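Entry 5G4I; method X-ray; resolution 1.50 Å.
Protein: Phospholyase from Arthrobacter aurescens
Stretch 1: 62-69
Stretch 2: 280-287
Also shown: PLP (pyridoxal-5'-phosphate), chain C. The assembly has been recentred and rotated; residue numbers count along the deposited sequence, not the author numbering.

Stretch 1 62-69: NNVPHVGH
Stretch 2 (280-287) GKPMGNGH

The most unusual feature of this contact is that a single asparagine side chain, N285, reaches across to read the backbone of a turn more than 200 residues away in sequence. Its amide group offers an acceptor and a donor side by side: V67 N donates to N285 OD1 at 2.9 Å (163° at the hydrogen), and N285 ND2 donates to G68 O at 3.1 Å (167°). Asparagine suits the place because one planar carboxamide can satisfy both backbone groups. H66 N also lies 3.0 Å from N285 OD1, but its angle is too poor for a hydrogen bond; it makes a weak one instead to V64 O, at 2.8 Å.

The turn that receives N285 is type I, from P65 to G68, closed by G68 N to P65 O at 3.0 Å. H66 (-47/-42) and V67 (-105/18) occupy its central positions, and P65 leads in at -80/64. G68 follows at 102/149, where a side chain would jam against the preceding carbonyl oxygen, so glycine fits.

N285 itself sits in a type I' turn from G284 to H287, closed by H287 N to G284 O at 3.1 Å. Its backbone is left-handed (65/10), a conformation asparagine tolerates well, and chi1 lies between wells at -145°, with chi2 48°. Its CA-to-CB bond points sideways, yet the amide comes nearer to the turn. G286, at 126/-12, also has angles that call for glycine, since a CB would jam against the carbonyl oxygen of the residue before; V64 CG1 lies 3.4 Å from G286 CA.

The backbones register V64 with P282 (CA atoms 4.2 Å apart) and P65 with N285 (4.4 Å). V64 (-63/-47, chi1 t) is branched and apolar: besides meeting G286, it places CG2 3.9 Å from K281 CB. Its carbonyl accepts a CA-H...O contact, N285 CA to V64 O, at 3.2 Å. P282 (-55/-23, C-gamma endo) packs its CB 3.6 Å from N63 O and 3.6 Å from H66 ND1, meeting the imidazole obliquely; H66 has chi1 t and chi2 62°. N285 N to P282 O, 3.0 Å, ties the second stretch together.

K281 (17/-94) points its CA-to-CB bond toward the first stretch, but its end leads away. With chi1 m, chi2 and chi3 t and chi4 93°, the chain passes N63, whose OD1 (chi1 p) lies 3.8 Å from K281 CD. Lysine supplies the amine for pyridoxal-5'-phosphate: K281 NZ is covalently bonded to PLP C4A at 1.4 Å and makes a weak hydrogen bond to PLP O3 at 2.7 Å.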

ATOM      1  N   ASN A  62      -1.370   7.969  20.016  1.00 10.77           N
ATOM      2  CA  ASN A  62      -0.806   7.651  18.679  1.00 11.46           C
ATOM      3  C   ASN A  62       0.373   6.691  18.726  1.00 10.72           C
ATOM      4  O   ASN A  62       1.401   6.991  19.327  1.00 12.37           O
ATOM      5  CB  ASN A  62      -0.425   8.927  17.925  1.00 11.88           C
ATOM      6  CG  ASN A  62      -1.690   9.695  17.486  1.00 15.72           C
ATOM      7  OD1 ASN A  62      -2.453   9.243  16.614  1.00 15.99           O
ATOM      8  ND2 ASN A  62      -2.025  10.753  18.268  1.00 15.32           N
ATOM      9  N   ASN A  63       0.228   5.537  18.032  1.00 10.78           N
ATOM     10  CA  ASN A  63       1.299   4.581  17.890  1.00 11.56           C
ATOM     11  C   ASN A  63       2.135   4.677  16.596  1.00 10.05           C
ATOM     12  O   ASN A  63       3.274   4.155  16.544  1.00 11.49           O
ATOM     13  CB  ASN A  63       0.817   3.153  18.009  1.00 12.39           C
ATOM     14  CG  ASN A  63      -0.156   2.740  16.925  1.00 13.02           C
ATOM     15  OD1 ASN A  63      -0.732   3.554  16.218  1.00 12.25           O
ATOM     16  ND2 ASN A  63      -0.330   1.393  16.801  1.00 16.89           N
ATOM     17  N   VAL A  64       1.682   5.410  15.581  1.00  9.98           N
ATOM     18  CA  VAL A  64       2.450   5.602  14.391  1.00 10.28           C
ATOM     19  C   VAL A  64       3.788   6.350  14.668  1.00 10.18           C
ATOM     20  O   VAL A  64       4.870   5.923  14.183  1.00 10.33           O
ATOM     21  CB  VAL A  64       1.587   6.228  13.235  1.00 10.66           C
ATOM     22  CG1 VAL A  64       2.463   6.705  12.098  1.00 11.29           C
ATOM     23  CG2 VAL A  64       0.542   5.230  12.767  1.00 10.65           C
ATOM     24  N   PRO A  65       3.806   7.482  15.443  1.00  9.81           N
ATOM     25  CA  PRO A  65       5.052   8.128  15.820  1.00 10.61           C
ATOM     26  C   PRO A  65       5.715   7.412  17.000  1.00 10.51           C
ATOM     27  O   PRO A  65       5.874   7.899  18.113  1.00 11.09           O
ATOM     28  CB  PRO A  65       4.572   9.553  16.255  1.00 11.69           C
ATOM     29  CG  PRO A  65       3.248   9.343  16.731  1.00 12.61           C
ATOM     30  CD  PRO A  65       2.630   8.275  15.864  1.00 10.97           C
ATOM     31  N   HIS A  66       6.089   6.134  16.708  1.00  9.83           N
ATOM     32  CA  HIS A  66       6.703   5.214  17.685  1.00 10.59           C
ATOM     33  C   HIS A  66       7.852   5.841  18.497  1.00 10.34           C
ATOM     34  O   HIS A  66       7.923   5.614  19.739  1.00 11.00           O
ATOM     35  CB  HIS A  66       7.301   3.995  16.888  1.00 11.87           C
ATOM     36  CG  HIS A  66       7.703   2.814  17.736  1.00 11.51           C
ATOM     37  ND1 HIS A  66       6.801   2.104  18.492  1.00 13.31           N
ATOM     38  CD2 HIS A  66       8.913   2.215  17.896  1.00 13.43           C
ATOM     39  CE1 HIS A  66       7.453   1.093  19.065  1.00 11.51           C
ATOM     40  NE2 HIS A  66       8.715   1.160  18.742  1.00 12.91           N
ATOM     41  N   VAL A  67       8.738   6.620  17.854  1.00  8.98           N
ATOM     42  CA  VAL A  67       9.871   7.259  18.523  1.00  9.60           C
ATOM     43  C   VAL A  67       9.704   8.767  18.773  1.00 10.56           C
ATOM     44  O   VAL A  67      10.698   9.500  18.939  1.00 11.11           O
ATOM     45  CB  VAL A  67      11.229   6.893  17.872  1.00 10.00           C
ATOM     46  CG1 VAL A  67      11.483   5.357  18.040  1.00 10.08           C
ATOM     47  CG2 VAL A  67      11.331   7.222  16.385  1.00 10.36           C
ATOM     48  N   GLY A  68       8.467   9.195  18.692  1.00 10.91           N
ATOM     49  CA  GLY A  68       8.078  10.551  19.038  1.00 11.34           C
ATOM     50  C   GLY A  68       7.851  11.479  17.823  1.00 10.37           C
ATOM     51  O   GLY A  68       8.451  11.293  16.718  1.00 10.14           O
ATOM     52  N   HIS A  69       6.943  12.442  17.980  1.00 10.78           N
ATOM     53  CA  HIS A  69       6.721  13.438  16.939  1.00 11.24           C
ATOM     54  C   HIS A  69       7.988  14.252  16.585  1.00 11.40           C
ATOM     55  O   HIS A  69       8.743  14.673  17.493  1.00 11.91           O
ATOM     56  CB  HIS A  69       5.616  14.432  17.399  1.00 10.79           C
ATOM     57  CG  HIS A  69       4.316  13.771  17.668  1.00 11.29           C
ATOM     58  ND1 HIS A  69       3.503  13.293  16.667  1.00 12.02           N
ATOM     59  CD2 HIS A  69       3.677  13.467  18.839  1.00 10.88           C
ATOM     60  CE1 HIS A  69       2.429  12.736  17.211  1.00 11.42           C
ATOM     61  NE2 HIS A  69       2.513  12.837  18.534  1.00 11.77           N
ATOM     62  N   GLY A 280       3.192  -2.981  10.378  1.00  9.01           N
ATOM     63  CA  GLY A 280       2.933  -1.683   9.714  1.00 10.79           C
ATOM     64  C   GLY A 280       3.046  -0.609  10.804  1.00 12.57           C
ATOM     65  O   GLY A 280       4.016  -0.560  11.576  1.00 14.04           O
ATOM     66  N   LYS A 281       1.996   0.226  10.927  1.00 11.83           N
ATOM     67  CA  LYS A 281       1.891   1.454  11.769  1.00 10.94           C
ATOM     68  C   LYS A 281       3.244   2.033  12.257  1.00 10.33           C
ATOM     69  O   LYS A 281       3.780   2.975  11.615  1.00 11.36           O
ATOM     70  CB  LYS A 281       0.751   1.317  12.761  1.00 11.71           C
ATOM     71  CG  LYS A 281      -0.649   1.488  12.133  1.00 13.17           C
ATOM     72  CD  LYS A 281      -1.804   1.478  13.182  1.00 16.80           C
ATOM     73  CE  LYS A 281      -3.268   1.696  12.597  1.00 16.49           C
ATOM     74  NZ  LYS A 281      -3.803   0.327  12.361  1.00 22.06           N
ATOM     75  N   PRO A 282       3.722   1.664  13.490  1.00 12.35           N
ATOM     76  CA  PRO A 282       4.985   2.284  13.960  1.00 11.63           C
ATOM     77  C   PRO A 282       6.228   2.199  13.117  1.00 10.40           C
ATOM     78  O   PRO A 282       7.230   2.915  13.415  1.00 10.79           O
ATOM     79  CB  PRO A 282       5.261   1.490  15.298  1.00 11.75           C
ATOM     80  CG  PRO A 282       4.625   0.154  14.996  1.00 12.64           C
ATOM     81  CD  PRO A 282       3.342   0.542  14.359  1.00 12.34           C
ATOM     82  N   MET A 283       6.325   1.204  12.221  1.00 10.77           N
ATOM     83  CA  MET A 283       7.661   0.790  11.769  1.00 11.69           C
ATOM     84  C   MET A 283       8.563   1.827  11.126  1.00 10.13           C
ATOM     85  O   MET A 283       9.807   1.761  11.215  1.00 10.67           O
ATOM     86  CB  MET A 283       7.665  -0.506  10.994  1.00 19.61           C
ATOM     87  CG  MET A 283       7.375  -0.492   9.669  1.00 17.72           C
ATOM     88  SD  MET A 283       7.111  -2.216   8.924  1.00 14.71           S
ATOM     89  CE  MET A 283       8.582  -2.887   8.597  1.00 17.48           C
ATOM     90  N   GLY A 284       7.967   2.883  10.498  1.00 10.05           N
ATOM     91  CA  GLY A 284       8.700   4.007   9.913  1.00 10.35           C
ATOM     92  C   GLY A 284       8.427   5.390  10.536  1.00  9.01           C
ATOM     93  O   GLY A 284       8.705   6.416   9.911  1.00 10.22           O
ATOM     94  N   ASN A 285       7.877   5.386  11.750  1.00  9.70           N
ATOM     95  CA  ASN A 285       7.538   6.638  12.483  1.00  8.68           C
ATOM     96  C   ASN A 285       6.446   7.491  11.831  1.00 11.10           C
ATOM     97  O   ASN A 285       6.297   8.663  12.192  1.00 11.99           O
ATOM     98  CB  ASN A 285       8.737   7.510  12.810  1.00  9.11           C
ATOM     99  CG  ASN A 285       8.574   8.232  14.176  1.00 10.82           C
ATOM    100  OD1 ASN A 285       8.224   7.574  15.164  1.00 10.62           O
ATOM    101  ND2 ASN A 285       8.880   9.530  14.249  1.00 12.28           N
ATOM    102  N   GLY A 286       5.792   6.941  10.821  1.00 10.10           N
ATOM    103  CA  GLY A 286       4.844   7.706   9.926  1.00 10.47           C
ATOM    104  C   GLY A 286       5.140   7.606   8.446  1.00 10.83           C
ATOM    105  O   GLY A 286       4.263   7.923   7.620  1.00 11.34           O
ATOM    106  N   HIS A 287       6.312   7.087   8.088  1.00  9.14           N
ATOM    107  CA  HIS A 287       6.641   6.759   6.663  1.00  9.10           C
ATOM    108  C   HIS A 287       5.784   5.555   6.245  1.00 10.79           C
ATOM    109  O   HIS A 287       5.596   4.591   7.065  1.00  9.44           O
ATOM    110  CB  HIS A 287       8.109   6.418   6.532  1.00  9.10           C
ATOM    111  CG  HIS A 287       8.618   6.519   5.113  1.00  9.38           C
ATOM    112  ND1 HIS A 287       8.912   7.743   4.497  1.00 10.83           N
ATOM    113  CD2 HIS A 287       8.810   5.585   4.144  1.00 10.04           C
ATOM    114  CE1 HIS A 287       9.261   7.538   3.245  1.00 10.99           C
ATOM    115  NE2 HIS A 287       9.246   6.229   3.012  1.00 11.53           N
TER
HETATM  116  N1  PLP C1441      -4.250  -4.662  11.269  1.00 12.73           N
HETATM  117  C2  PLP C1441      -4.272  -4.030  12.467  1.00 16.30           C
HETATM  118  C2A PLP C1441      -4.271  -4.835  13.741  1.00 18.70           C
HETATM  119  C3  PLP C1441      -4.296  -2.547  12.529  1.00 20.17           C
HETATM  120  O3  PLP C1441      -4.318  -1.890  13.722  1.00 23.21           O
HETATM  121  C4  PLP C1441      -4.296  -1.810  11.246  1.00 16.83           C
HETATM  122  C4A PLP C1441      -4.319  -0.331  11.205  1.00 22.92           C
HETATM  123  C5  PLP C1441      -4.270  -2.620  10.004  1.00 16.54           C
HETATM  124  C6  PLP C1441      -4.249  -4.009  10.093  1.00 15.60           C
HETATM  125  C5A PLP C1441      -4.268  -1.942   8.652  1.00 17.92           C
HETATM  126  O4P PLP C1441      -3.218  -0.980   8.603  1.00 15.90           O
HETATM  127  P   PLP C1441      -3.142   0.085   7.397  1.00 13.70           P
HETATM  128  O1P PLP C1441      -4.180   1.120   7.759  1.00 13.28           O
HETATM  129  O2P PLP C1441      -1.718   0.587   7.444  1.00 17.26           O
HETATM  130  O3P PLP C1441      -3.476  -0.730   6.171  1.00 16.56           O